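Separin (Saccharomyces cerevisiae, PDB 5U1T) cleaves the Mcd1/Scc1 subunit of cohesin as a caspase-like cysteine protease at the onset of anaphase, and is held inactive by securin for most of the cell cycle. Local coordinates at residues L113-A119 and L132-L137; S158-R162 and E380-D384; E957-P963 and R1158-P1164; S1246-V1250 and T1352-F1356. All blocks are in the same frame, centred on the assembly; numbering follows the deposited sequence.

Interaction 1 (L113-A119 and L132-L137); sequences LKNILLA and LKILAL
Lys133, Leu117 and Ile116 carry most of this contact between two helices, 113-117 and 132-137, whose segment axes run antiparallel but steeply inclined (142° between N-to-C directions, signed crossing angle -142°) and approach to 9.5 Å. CA atoms pair as Leu117 with Lys133 (5.5 Å) and Leu113 with Ala136 (6.4 Å). Leu117 (m,t) reaches Leu137, CD2 to CD2 at 3.7 Å, and its CD2 lies 4.3 Å from Ala136 CB. On the other flank Ile116 (m,m) sets CG2 3.9 Å from Leu132 CD2 and 4.3 Å from Ala136 CB, so the small alanine sits between the two. Lys133, its chain m at chi1 and then fully extended, runs to the C-terminal end of helix 113-117, where Leu118 leaves helical phi/psi. There Lys133 NZ donates to Leu117 O (2.5 Å) and Ala119 O (2.9 Å), and also to Tyr163 O. The two successive helices pack in the helical region. The chemistry implies a buried ammonium held by three backbone carbonyls, beside packed aliphatic side chains.

Interaction 2 (S158-R162 and E380-D384); sequences SHDKR and EICID
A salt-bridge network centred on Arg162 joins short helix 160-163 to the last turn of helix 365-384. His159, at the N-cap position, breaks the helical path (phi/psi -106/45), and its O accepts from Arg162 N at 3.0 Å; across the segments the nearest CA atoms are those of Arg162 and Asp384, 6.4 Å apart. The ionic part depends on an extended arginine, t at chi1, chi2 and chi3. Arg162 NH2 donates to Glu380 OE2 and to Asp384 OD1, both at 2.7 Å, while Arg162 NH1 also reaches Glu380 OE2 at 2.9 Å. Glu380 (m,m) and Asp384 (m) are one helical turn apart, so both can reach the same guanidinium, each near its plane. In the apolar part Ile383 (m,t) lays CG2 over one face of that group, 3.5 Å from Arg162 CZ. His159 (m) brings NE2 to 3.6 Å from Asp384 OD2, but NE2 is hydrogen-bonded to Arg334 O. The network extends beyond the two segments: Asp120 also pairs with Arg162, and Arg334 with Asp384. Helix 319-336 packs against Glu380 and Ile381, and helix 388-404 covers Cys382, so the contact ties an early part of the helical region to later helices.

Interaction 3 (E957-P963 and R1158-P1164); sequences ESTLGIP and RTHLRLP
From Arg1158 onward, strand 1158-1163 pairs antiparallel with the short strand 960-962, their segment axes 4.6 Å apart at an angle of 166°. Arg1158 O touches Pro963 CD at 3.4 Å, where a cis peptide bond after Ile962 ends the pairing. Thr1159 CA makes a CH...O contact with Ile962 O (3.6 Å). His1160 and Ile962 form a hydrogen-bonded pair, each N to the other's O at 3.2 Å; the imidazole (chi1 t) offers its edge, CD2 lying 3.5 Å from Ile962 CG2, while its ND1 bonds to Ser1149 OG. Leu1161 faces Gly961 in a non-hydrogen-bonded pair, CA to CA at 4.2 Å. Arg1162 and Leu960 form the second hydrogen-bonded pair, Arg1162 N to Leu960 O at 2.7 Å and Leu960 N to Arg1162 O at 3.1 Å. Leu1163 CD2 then lies 3.8 Å from Thr959 OG1, and Pro1164 CG packs 3.5 Å from Ser958 O. This is canonical antiparallel pairing, adding strand 960-962, nearly 200 residues earlier in the chain, to the edge of a mixed beta-sheet. Strand 1146-1152 bonds the other edge of 1158-1163, and helices 1036-1054 and 1062-1072 pack on the face bearing Ile962.

Interaction 4 (S1246-V1250 and T1352-F1356); sequences SPEVV and TNSIF
Val1249 (chi1 t) lays CG2 against the segment 1352-1356, 3.8 Å from Ser1354 CA and 4.1 Å from Ile1355 CG2. Val1249 N donates to Asn1353 O at 2.8 Å, with an angle of 148° at the hydrogen. Two residues on, Ile1355 N donates to Pro1247 O at 2.9 Å and 161°, and these two bonds bracket the non-hydrogen-bonded pair of Glu1248 and Ser1354, whose CA atoms stand 4.4 Å apart. Both segments are extended here, with phi/psi of -75/139 at Glu1248 and -125/168 at Ser1354. The contact is thus a short, weakly bonded antiparallel beta bridge, joining the region before helix 1252-1269 to the start of strand 1353-1362, a strand of the mixed sheet in the C50 protease region. The approach is shaped by an ST turn, in which Ser1246 OG accepts from Glu1248 N at 3.1 Å. Pro1247, near -78/-2 and so not extended, carries its CB to 4.1 Å from Ile1355 CG1 and its O to 3.1 Å from Ser1354 CB. The Glu1248 CA-to-CB bond points away from strand 1353-1362, and its carboxylate forms a salt bridge with Arg1347. Beyond the bridge, Ser1354 O accepts from Asn1131 ND2, and Phe1356 bonds through its backbone to Asn1131.

Overall arrangement
The four contacts fall into two pairs at opposite ends of an elongated chain. Interactions 1 and 2 lie in the helical region, their centres about 16 Å apart, whereas interactions 3 and 4 reach the same mixed sheet, about 22 Å apart between centres; interactions 1 and 4 are about 131 Å apart between centres. Each pair has a more buried and a more superficial member. Interaction 1 is buried and largely aliphatic, with main-chain carbonyls as acceptors for one lysine, while interaction 2, at the surface, is ionic between side chains. In the sheet, the partly buried interaction 3 has two fully hydrogen-bonded pairs, but the surface bridge of interaction 4 has just two main-chain bonds.

Interaction 1 (L113-A119 and L132-L137)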
loop_
_atom_site.group_PDB
_atom_site.type_symbol
_atom_site.label_atom_id
_atom_site.label_comp_id
_atom_site.label_asym_id
_atom_site.label_seq_id
_atom_site.Cartn_x
_atom_site.Cartn_y
_atom_site.Cartn_z
ATOM N N LEU A 113 18.302 -42.617 -47.887
ATOM C CA LEU A 113 18.410 -43.644 -46.861
ATOM C C LEU A 113 19.757 -43.522 -46.155
ATOM O O LEU A 113 19.926 -43.970 -45.027
ATOM C CB LEU A 113 18.221 -45.031 -47.464
ATOM C CG LEU A 113 16.784 -45.424 -47.826
ATOM C CD1 LEU A 113 16.710 -46.911 -48.215
ATOM C CD2 LEU A 113 15.837 -45.110 -46.662
ATOM N N LYS A 114 20.708 -42.880 -46.819
ATOM C CA LYS A 114 22.047 -42.730 -46.274
ATOM C C LYS A 114 22.001 -41.832 -45.046
ATOM O O LYS A 114 22.757 -42.024 -44.089
ATOM C CB LYS A 114 22.988 -42.176 -47.349
ATOM C CG LYS A 114 24.288 -41.574 -46.852
ATOM C CD LYS A 114 24.420 -40.172 -47.434
ATOM C CE LYS A 114 25.715 -39.493 -47.050
ATOM N NZ LYS A 114 25.689 -38.072 -47.515
ATOM N N ASN A 115 21.089 -40.864 -45.077
ATOM C CA ASN A 115 20.892 -39.939 -43.963
ATOM C C ASN A 115 20.268 -40.635 -42.728
ATOM O O ASN A 115 20.640 -40.348 -41.593
ATOM C CB ASN A 115 20.022 -38.754 -44.412
ATOM C CG ASN A 115 20.718 -37.833 -45.433
ATOM O OD1 ASN A 115 21.937 -37.631 -45.397
ATOM N ND2 ASN A 115 19.923 -37.244 -46.324
ATOM N N ILE A 116 19.324 -41.544 -42.970
ATOM C CA ILE A 116 18.790 -42.444 -41.954
ATOM C C ILE A 116 19.900 -43.254 -41.289
ATOM O O ILE A 116 20.075 -43.204 -40.066
ATOM C CB ILE A 116 17.756 -43.419 -42.560
ATOM C CG1 ILE A 116 16.592 -42.645 -43.186
ATOM C CG2 ILE A 116 17.278 -44.446 -41.534
ATOM C CD1 ILE A 116 15.996 -41.556 -42.300
ATOM N N LEU A 117 20.652 -43.983 -42.108
ATOM C CA LEU A 117 21.736 -44.837 -41.646
ATOM C C LEU A 117 22.741 -44.155 -40.726
ATOM O O LEU A 117 23.147 -44.729 -39.734
ATOM C CB LEU A 117 22.481 -45.428 -42.855
ATOM C CG LEU A 117 21.692 -46.441 -43.677
ATOM C CD1 LEU A 117 22.469 -46.860 -44.905
ATOM C CD2 LEU A 117 21.326 -47.647 -42.835
ATOM N N LEU A 118 23.161 -42.939 -41.041
ATOM C CA LEU A 118 24.146 -42.290 -40.187
ATOM C C LEU A 118 23.523 -41.266 -39.211
ATOM O O LEU A 118 24.215 -40.389 -38.696
ATOM C CB LEU A 118 25.226 -41.628 -41.047
ATOM C CG LEU A 118 25.901 -42.531 -42.096
ATOM C CD1 LEU A 118 27.041 -41.833 -42.802
ATOM C CD2 LEU A 118 26.413 -43.816 -41.481
ATOM N N ALA A 119 22.230 -41.391 -38.919
ATOM C CA ALA A 119 21.606 -40.530 -37.905
ATOM C C ALA A 119 22.050 -40.890 -36.506
ATOM O O ALA A 119 22.070 -42.059 -36.135
ATOM C CB ALA A 119 20.093 -40.606 -37.989
ATOM N N LEU A 132 14.618 -48.698 -37.441
ATOM C CA LEU A 132 14.462 -47.961 -38.691
ATOM C C LEU A 132 15.623 -48.284 -39.638
ATOM O O LEU A 132 15.424 -48.576 -40.807
ATOM C CB LEU A 132 14.378 -46.448 -38.425
ATOM C CG LEU A 132 13.947 -45.573 -39.614
ATOM C CD1 LEU A 132 12.520 -45.895 -40.078
ATOM C CD2 LEU A 132 14.101 -44.082 -39.310
ATOM N N LYS A 133 16.834 -48.251 -39.101
ATOM C CA LYS A 133 18.030 -48.519 -39.864
ATOM C C LYS A 133 18.050 -49.952 -40.440
ATOM O O LYS A 133 18.503 -50.181 -41.577
ATOM C CB LYS A 133 19.255 -48.265 -38.985
ATOM C CG LYS A 133 19.418 -46.810 -38.580
ATOM C CD LYS A 133 20.793 -46.510 -38.000
ATOM C CE LYS A 133 20.932 -45.038 -37.609
ATOM N NZ LYS A 133 22.350 -44.692 -37.321
ATOM N N ILE A 134 17.545 -50.909 -39.662
ATOM C CA ILE A 134 17.443 -52.289 -40.114
ATOM C C ILE A 134 16.459 -52.371 -41.285
ATOM O O ILE A 134 16.691 -53.117 -42.251
ATOM C CB ILE A 134 17.011 -53.258 -38.949
ATOM C CG1 ILE A 134 18.086 -53.319 -37.863
ATOM C CG2 ILE A 134 16.771 -54.662 -39.466
ATOM C CD1 ILE A 134 17.715 -54.164 -36.695
ATOM N N LEU A 135 15.374 -51.605 -41.219
ATOM C CA LEU A 135 14.419 -51.574 -42.324
ATOM C C LEU A 135 15.061 -50.937 -43.565
ATOM O O LEU A 135 14.862 -51.401 -44.688
ATOM C CB LEU A 135 13.145 -50.833 -41.925
ATOM C CG LEU A 135 12.378 -51.440 -40.737
ATOM C CD1 LEU A 135 11.308 -50.485 -40.154
ATOM C CD2 LEU A 135 11.750 -52.736 -41.158
ATOM N N ALA A 136 15.847 -49.891 -43.348
ATOM C CA ALA A 136 16.539 -49.233 -44.434
ATOM C C ALA A 136 17.559 -50.178 -45.059
ATOM O O ALA A 136 17.730 -50.198 -46.286
ATOM C CB ALA A 136 17.208 -47.957 -43.949
ATOM N N LEU A 137 18.235 -50.966 -44.233
ATOM C CA LEU A 137 19.186 -51.944 -44.765
ATOM C C LEU A 137 18.459 -53.040 -45.541
ATOM O O LEU A 137 18.940 -53.489 -46.578
ATOM C CB LEU A 137 20.031 -52.558 -43.653
ATOM C CG LEU A 137 21.077 -51.621 -43.052
ATOM C CD1 LEU A 137 21.879 -52.319 -41.983
ATOM C CD2 LEU A 137 21.989 -51.050 -44.108
#

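Interaction 2 (S158-R162 and E380-D384)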
loop_
_atom_site.group_PDB
_atom_site.type_symbol
_atom_site.label_atom_id
_atom_site.label_comp_id
_atom_site.label_asym_id
_atom_site.label_seq_id
_atom_site.Cartn_x
_atom_site.Cartn_y
_atom_site.Cartn_z
ATOM N N SER A 158 31.435 -49.547 -39.602
ATOM C CA SER A 158 32.722 -49.115 -39.049
ATOM C C SER A 158 32.518 -48.494 -37.669
ATOM O O SER A 158 33.179 -48.872 -36.712
ATOM C CB SER A 158 33.423 -48.113 -39.985
ATOM O OG SER A 158 34.664 -47.654 -39.456
ATOM N N HIS A 159 31.586 -47.552 -37.577
ATOM C CA HIS A 159 31.258 -46.900 -36.314
ATOM C C HIS A 159 29.932 -47.389 -35.750
ATOM O O HIS A 159 29.119 -46.587 -35.300
ATOM C CB HIS A 159 31.202 -45.389 -36.486
ATOM C CG HIS A 159 32.491 -44.794 -36.939
ATOM N ND1 HIS A 159 32.721 -44.425 -38.249
ATOM C CD2 HIS A 159 33.627 -44.511 -36.262
ATOM C CE1 HIS A 159 33.941 -43.935 -38.355
ATOM N NE2 HIS A 159 34.513 -43.977 -37.162
ATOM N N ASP A 160 29.732 -48.706 -35.778
ATOM C CA ASP A 160 28.548 -49.351 -35.213
ATOM C C ASP A 160 28.273 -48.973 -33.752
ATOM O O ASP A 160 27.116 -48.935 -33.333
ATOM C CB ASP A 160 28.685 -50.871 -35.324
ATOM C CG ASP A 160 29.972 -51.386 -34.713
ATOM O OD1 ASP A 160 30.674 -50.609 -34.027
ATOM O OD2 ASP A 160 30.280 -52.574 -34.918
ATOM N N LYS A 161 29.330 -48.711 -32.982
ATOM C CA LYS A 161 29.190 -48.299 -31.586
ATOM C C LYS A 161 28.347 -47.039 -31.451
ATOM O O LYS A 161 27.623 -46.848 -30.468
ATOM C CB LYS A 161 30.561 -48.069 -30.954
ATOM C CG LYS A 161 31.119 -49.293 -30.291
ATOM C CD LYS A 161 32.614 -49.401 -30.479
ATOM C CE LYS A 161 33.376 -48.936 -29.249
ATOM N NZ LYS A 161 34.814 -49.381 -29.306
ATOM N N ARG A 162 28.447 -46.176 -32.451
ATOM C CA ARG A 162 27.770 -44.902 -32.412
ATOM C C ARG A 162 26.439 -44.947 -33.135
ATOM O O ARG A 162 25.440 -44.435 -32.629
ATOM C CB ARG A 162 28.658 -43.824 -33.011
ATOM C CG ARG A 162 27.904 -42.611 -33.450
ATOM C CD ARG A 162 28.840 -41.575 -34.002
ATOM N NE ARG A 162 28.112 -40.401 -34.451
ATOM C CZ ARG A 162 28.674 -39.356 -35.043
ATOM N NH1 ARG A 162 27.924 -38.324 -35.407
ATOM N NH2 ARG A 162 29.979 -39.335 -35.262
ATOM N N GLU A 380 33.200 -34.366 -35.123
ATOM C CA GLU A 380 32.773 -35.736 -35.319
ATOM C C GLU A 380 33.572 -36.691 -34.434
ATOM O O GLU A 380 33.040 -37.694 -33.959
ATOM C CB GLU A 380 32.907 -36.122 -36.794
ATOM C CG GLU A 380 31.794 -35.568 -37.656
ATOM C CD GLU A 380 30.425 -35.893 -37.081
ATOM O OE1 GLU A 380 29.589 -34.968 -36.946
ATOM O OE2 GLU A 380 30.185 -37.077 -36.754
ATOM N N ILE A 381 34.844 -36.376 -34.211
ATOM C CA ILE A 381 35.671 -37.183 -33.327
ATOM C C ILE A 381 35.101 -37.150 -31.913
ATOM O O ILE A 381 34.980 -38.184 -31.257
ATOM C CB ILE A 381 37.143 -36.702 -33.318
ATOM C CG1 ILE A 381 37.867 -37.171 -34.583
ATOM C CG2 ILE A 381 37.868 -37.222 -32.089
ATOM C CD1 ILE A 381 38.649 -38.455 -34.402
ATOM N N CYS A 382 34.725 -35.958 -31.461
ATOM C CA CYS A 382 34.163 -35.798 -30.128
ATOM C C CYS A 382 32.893 -36.607 -29.933
ATOM O O CYS A 382 32.666 -37.139 -28.859
ATOM C CB CYS A 382 33.898 -34.328 -29.841
ATOM S SG CYS A 382 35.415 -33.375 -29.786
ATOM N N ILE A 383 32.071 -36.723 -30.964
ATOM C CA ILE A 383 30.874 -37.544 -30.849
ATOM C C ILE A 383 31.205 -39.052 -30.884
ATOM O O ILE A 383 30.522 -39.853 -30.245
ATOM C CB ILE A 383 29.868 -37.179 -31.950
ATOM C CG1 ILE A 383 29.568 -35.685 -31.888
ATOM C CG2 ILE A 383 28.581 -37.972 -31.806
ATOM C CD1 ILE A 383 28.696 -35.209 -32.995
ATOM N N ASP A 384 32.260 -39.441 -31.601
ATOM C CA ASP A 384 32.701 -40.838 -31.609
ATOM C C ASP A 384 33.237 -41.246 -30.240
ATOM O O ASP A 384 33.213 -42.417 -29.874
ATOM C CB ASP A 384 33.792 -41.064 -32.660
ATOM C CG ASP A 384 33.270 -40.990 -34.090
ATOM O OD1 ASP A 384 32.063 -40.751 -34.286
ATOM O OD2 ASP A 384 34.078 -41.162 -35.029
#

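Interaction 3 (E957-P963 and R1158-P1164)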
loop_
_atom_site.group_PDB
_atom_site.type_symbol
_atom_site.label_atom_id
_atom_site.label_comp_id
_atom_site.label_asym_id
_atom_site.label_seq_id
_atom_site.Cartn_x
_atom_site.Cartn_y
_atom_site.Cartn_z
ATOM N N GLU A 957 -31.699 18.564 39.457
ATOM C CA GLU A 957 -32.581 19.534 38.831
ATOM C C GLU A 957 -32.539 20.876 39.552
ATOM O O GLU A 957 -33.497 21.659 39.511
ATOM C CB GLU A 957 -34.007 19.003 38.825
ATOM C CG GLU A 957 -34.216 17.829 37.885
ATOM C CD GLU A 957 -35.497 17.084 38.195
ATOM O OE1 GLU A 957 -36.361 17.680 38.897
ATOM O OE2 GLU A 957 -35.617 15.898 37.756
ATOM N N SER A 958 -31.436 21.131 40.242
ATOM C CA SER A 958 -31.299 22.333 41.034
ATOM C C SER A 958 -30.033 23.034 40.651
ATOM O O SER A 958 -29.041 22.385 40.302
ATOM C CB SER A 958 -31.270 22.012 42.528
ATOM O OG SER A 958 -32.575 21.937 43.050
ATOM N N THR A 959 -30.110 24.351 40.673
ATOM C CA THR A 959 -28.963 25.207 40.659
ATOM C C THR A 959 -28.034 24.796 41.750
ATOM O O THR A 959 -28.389 24.766 42.892
ATOM C CB THR A 959 -29.356 26.655 40.877
ATOM O OG1 THR A 959 -30.022 27.146 39.721
ATOM C CG2 THR A 959 -28.148 27.472 41.092
ATOM N N LEU A 960 -26.826 24.453 41.373
ATOM C CA LEU A 960 -25.850 23.960 42.309
ATOM C C LEU A 960 -24.644 24.840 42.279
ATOM O O LEU A 960 -24.324 25.429 41.280
ATOM C CB LEU A 960 -25.432 22.560 41.949
ATOM C CG LEU A 960 -26.382 21.437 42.271
ATOM C CD1 LEU A 960 -25.753 20.162 41.787
ATOM C CD2 LEU A 960 -26.595 21.373 43.753
ATOM N N GLY A 961 -23.924 24.896 43.376
ATOM C CA GLY A 961 -22.761 25.737 43.434
ATOM C C GLY A 961 -21.640 25.202 44.275
ATOM O O GLY A 961 -21.774 24.230 44.952
ATOM N N ILE A 962 -20.511 25.864 44.207
ATOM C CA ILE A 962 -19.321 25.436 44.904
ATOM C C ILE A 962 -18.396 26.623 45.029
ATOM O O ILE A 962 -18.316 27.414 44.138
ATOM C CB ILE A 962 -18.665 24.273 44.142
ATOM C CG1 ILE A 962 -17.361 23.850 44.757
ATOM C CG2 ILE A 962 -18.439 24.625 42.704
ATOM C CD1 ILE A 962 -17.156 22.368 44.669
ATOM N N PRO A 963 -17.683 26.764 46.127
ATOM C CA PRO A 963 -18.152 26.469 47.468
ATOM C C PRO A 963 -19.387 27.221 47.850
ATOM O O PRO A 963 -19.521 28.395 47.626
ATOM C CB PRO A 963 -17.012 26.973 48.313
ATOM C CG PRO A 963 -16.516 28.138 47.563
ATOM C CD PRO A 963 -16.755 27.888 46.117
ATOM N N ARG A 1158 -12.951 32.189 44.139
ATOM C CA ARG A 1158 -13.286 31.331 43.031
ATOM C C ARG A 1158 -14.611 30.687 43.269
ATOM O O ARG A 1158 -14.767 29.960 44.214
ATOM C CB ARG A 1158 -12.288 30.206 42.983
ATOM C CG ARG A 1158 -11.415 30.175 41.761
ATOM C CD ARG A 1158 -10.260 29.233 41.999
ATOM N NE ARG A 1158 -8.991 29.844 41.663
ATOM C CZ ARG A 1158 -7.990 29.964 42.511
ATOM N NH1 ARG A 1158 -6.870 30.526 42.130
ATOM N NH2 ARG A 1158 -8.114 29.514 43.735
ATOM N N THR A 1159 -15.563 30.910 42.391
ATOM C CA THR A 1159 -16.874 30.298 42.568
ATOM C C THR A 1159 -17.404 29.808 41.237
ATOM O O THR A 1159 -16.987 30.268 40.185
ATOM C CB THR A 1159 -17.885 31.275 43.210
ATOM O OG1 THR A 1159 -18.125 32.373 42.329
ATOM C CG2 THR A 1159 -17.332 31.820 44.505
ATOM N N HIS A 1160 -18.335 28.876 41.284
ATOM C CA HIS A 1160 -18.783 28.204 40.074
ATOM C C HIS A 1160 -20.205 27.759 40.309
ATOM O O HIS A 1160 -20.535 27.446 41.431
ATOM C CB HIS A 1160 -17.857 27.023 39.771
ATOM C CG HIS A 1160 -18.483 25.943 38.943
ATOM N ND1 HIS A 1160 -18.662 26.052 37.582
ATOM C CD2 HIS A 1160 -18.961 24.723 39.286
ATOM C CE1 HIS A 1160 -19.229 24.951 37.123
ATOM N NE2 HIS A 1160 -19.420 24.127 38.135
ATOM N N LEU A 1161 -21.068 27.748 39.301
ATOM C CA LEU A 1161 -22.379 27.157 39.542
ATOM C C LEU A 1161 -23.013 26.477 38.335
ATOM O O LEU A 1161 -22.763 26.859 37.206
ATOM C CB LEU A 1161 -23.335 28.209 40.121
ATOM C CG LEU A 1161 -23.474 29.624 39.589
ATOM C CD1 LEU A 1161 -24.051 29.549 38.197
ATOM C CD2 LEU A 1161 -24.371 30.436 40.503
ATOM N N ARG A 1162 -23.830 25.453 38.579
ATOM C CA ARG A 1162 -24.399 24.656 37.492
ATOM C C ARG A 1162 -25.873 24.959 37.340
ATOM O O ARG A 1162 -26.645 24.815 38.280
ATOM C CB ARG A 1162 -24.183 23.159 37.737
ATOM C CG ARG A 1162 -22.741 22.796 37.975
ATOM C CD ARG A 1162 -22.531 21.293 38.032
ATOM N NE ARG A 1162 -21.457 20.875 37.125
ATOM C CZ ARG A 1162 -21.679 20.292 35.946
ATOM N NH1 ARG A 1162 -22.938 20.056 35.562
ATOM N NH2 ARG A 1162 -20.650 19.947 35.149
ATOM N N LEU A 1163 -26.262 25.389 36.147
ATOM C CA LEU A 1163 -27.646 25.774 35.877
ATOM C C LEU A 1163 -28.306 24.750 34.972
ATOM O O LEU A 1163 -27.842 24.521 33.861
ATOM C CB LEU A 1163 -27.699 27.162 35.238
ATOM C CG LEU A 1163 -26.820 28.217 35.921
ATOM C CD1 LEU A 1163 -26.763 29.496 35.119
ATOM C CD2 LEU A 1163 -27.343 28.484 37.311
ATOM N N PRO A 1164 -29.377 24.119 35.452
ATOM C CA PRO A 1164 -30.066 23.009 34.786
ATOM C C PRO A 1164 -30.851 23.356 33.507
ATOM O O PRO A 1164 -30.786 22.572 32.529
ATOM C CB PRO A 1164 -31.028 22.513 35.864
ATOM C CG PRO A 1164 -30.399 22.927 37.136
ATOM C CD PRO A 1164 -29.780 24.248 36.860
#

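Interaction 4 (S1246-V1250 and T1352-F1356)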
loop_
_atom_site.group_PDB
_atom_site.type_symbol
_atom_site.label_atom_id
_atom_site.label_comp_id
_atom_site.label_asym_id
_atom_site.label_seq_id
_atom_site.Cartn_x
_atom_site.Cartn_y
_atom_site.Cartn_z
ATOM N N SER A 1246 -23.023 40.464 38.404
ATOM C CA SER A 1246 -23.070 41.848 38.849
ATOM C C SER A 1246 -21.676 42.427 39.082
ATOM O O SER A 1246 -20.811 41.798 39.715
ATOM C CB SER A 1246 -23.915 41.987 40.119
ATOM O OG SER A 1246 -23.625 43.201 40.780
ATOM N N PRO A 1247 -21.454 43.637 38.553
ATOM C CA PRO A 1247 -20.188 44.349 38.689
ATOM C C PRO A 1247 -20.024 44.992 40.057
ATOM O O PRO A 1247 -18.970 45.574 40.288
ATOM C CB PRO A 1247 -20.276 45.411 37.599
ATOM C CG PRO A 1247 -21.725 45.662 37.463
ATOM C CD PRO A 1247 -22.393 44.348 37.671
ATOM N N GLU A 1248 -21.029 44.887 40.936
ATOM C CA GLU A 1248 -21.013 45.555 42.243
ATOM C C GLU A 1248 -20.095 44.880 43.266
ATOM O O GLU A 1248 -20.072 43.657 43.364
ATOM C CB GLU A 1248 -22.428 45.610 42.820
ATOM C CG GLU A 1248 -23.406 46.487 42.066
ATOM C CD GLU A 1248 -24.769 46.584 42.766
ATOM O OE1 GLU A 1248 -24.853 46.352 43.995
ATOM O OE2 GLU A 1248 -25.774 46.890 42.088
ATOM N N VAL A 1249 -19.356 45.672 44.041
ATOM C CA VAL A 1249 -18.647 45.127 45.202
ATOM C C VAL A 1249 -19.310 45.555 46.519
ATOM O O VAL A 1249 -19.517 46.750 46.755
ATOM C CB VAL A 1249 -17.183 45.569 45.240
ATOM C CG1 VAL A 1249 -16.403 44.712 46.232
ATOM C CG2 VAL A 1249 -16.575 45.489 43.860
ATOM N N VAL A 1250 -19.638 44.599 47.385
ATOM C CA VAL A 1250 -20.288 44.962 48.644
ATOM C C VAL A 1250 -19.318 45.708 49.563
ATOM O O VAL A 1250 -18.139 45.365 49.634
ATOM C CB VAL A 1250 -20.861 43.722 49.384
ATOM C CG1 VAL A 1250 -21.739 42.915 48.451
ATOM C CG2 VAL A 1250 -19.745 42.854 49.955
ATOM N N THR A 1352 -20.852 52.919 46.489
ATOM C CA THR A 1352 -20.796 52.393 45.107
ATOM C C THR A 1352 -19.375 52.107 44.606
ATOM O O THR A 1352 -18.772 52.916 43.903
ATOM C CB THR A 1352 -21.452 53.358 44.093
ATOM O OG1 THR A 1352 -22.754 53.730 44.558
ATOM C CG2 THR A 1352 -21.565 52.689 42.701
ATOM N N ASN A 1353 -18.843 50.952 44.973
ATOM C CA ASN A 1353 -17.564 50.499 44.440
ATOM C C ASN A 1353 -17.810 49.270 43.605
ATOM O O ASN A 1353 -18.373 48.281 44.079
ATOM C CB ASN A 1353 -16.565 50.200 45.560
ATOM C CG ASN A 1353 -16.072 51.469 46.254
ATOM O OD1 ASN A 1353 -16.113 52.572 45.681
ATOM N ND2 ASN A 1353 -15.590 51.316 47.495
ATOM N N SER A 1354 -17.404 49.333 42.350
ATOM C CA SER A 1354 -17.615 48.214 41.454
ATOM C C SER A 1354 -16.296 47.765 40.836
ATOM O O SER A 1354 -15.276 48.451 40.960
ATOM C CB SER A 1354 -18.628 48.605 40.382
ATOM O OG SER A 1354 -18.181 49.735 39.665
ATOM N N ILE A 1355 -16.310 46.604 40.182
ATOM C CA ILE A 1355 -15.128 46.134 39.487
ATOM C C ILE A 1355 -14.978 46.965 38.226
ATOM O O ILE A 1355 -15.904 47.672 37.819
ATOM C CB ILE A 1355 -15.182 44.612 39.166
ATOM C CG1 ILE A 1355 -16.494 44.209 38.474
ATOM C CG2 ILE A 1355 -14.983 43.790 40.437
ATOM C CD1 ILE A 1355 -16.442 44.232 36.951
ATOM N N PHE A 1356 -13.800 46.871 37.625
ATOM C CA PHE A 1356 -13.375 47.754 36.554
ATOM C C PHE A 1356 -13.773 47.250 35.165
ATOM O O PHE A 1356 -14.056 48.034 34.259
ATOM C CB PHE A 1356 -11.860 47.923 36.642
ATOM C CG PHE A 1356 -11.271 48.788 35.563
ATOM C CD1 PHE A 1356 -10.875 48.233 34.344
ATOM C CD2 PHE A 1356 -11.076 50.161 35.787
ATOM C CE1 PHE A 1356 -10.331 49.024 33.355
ATOM C CE2 PHE A 1356 -10.513 50.975 34.802
ATOM C CZ PHE A 1356 -10.148 50.405 33.582
#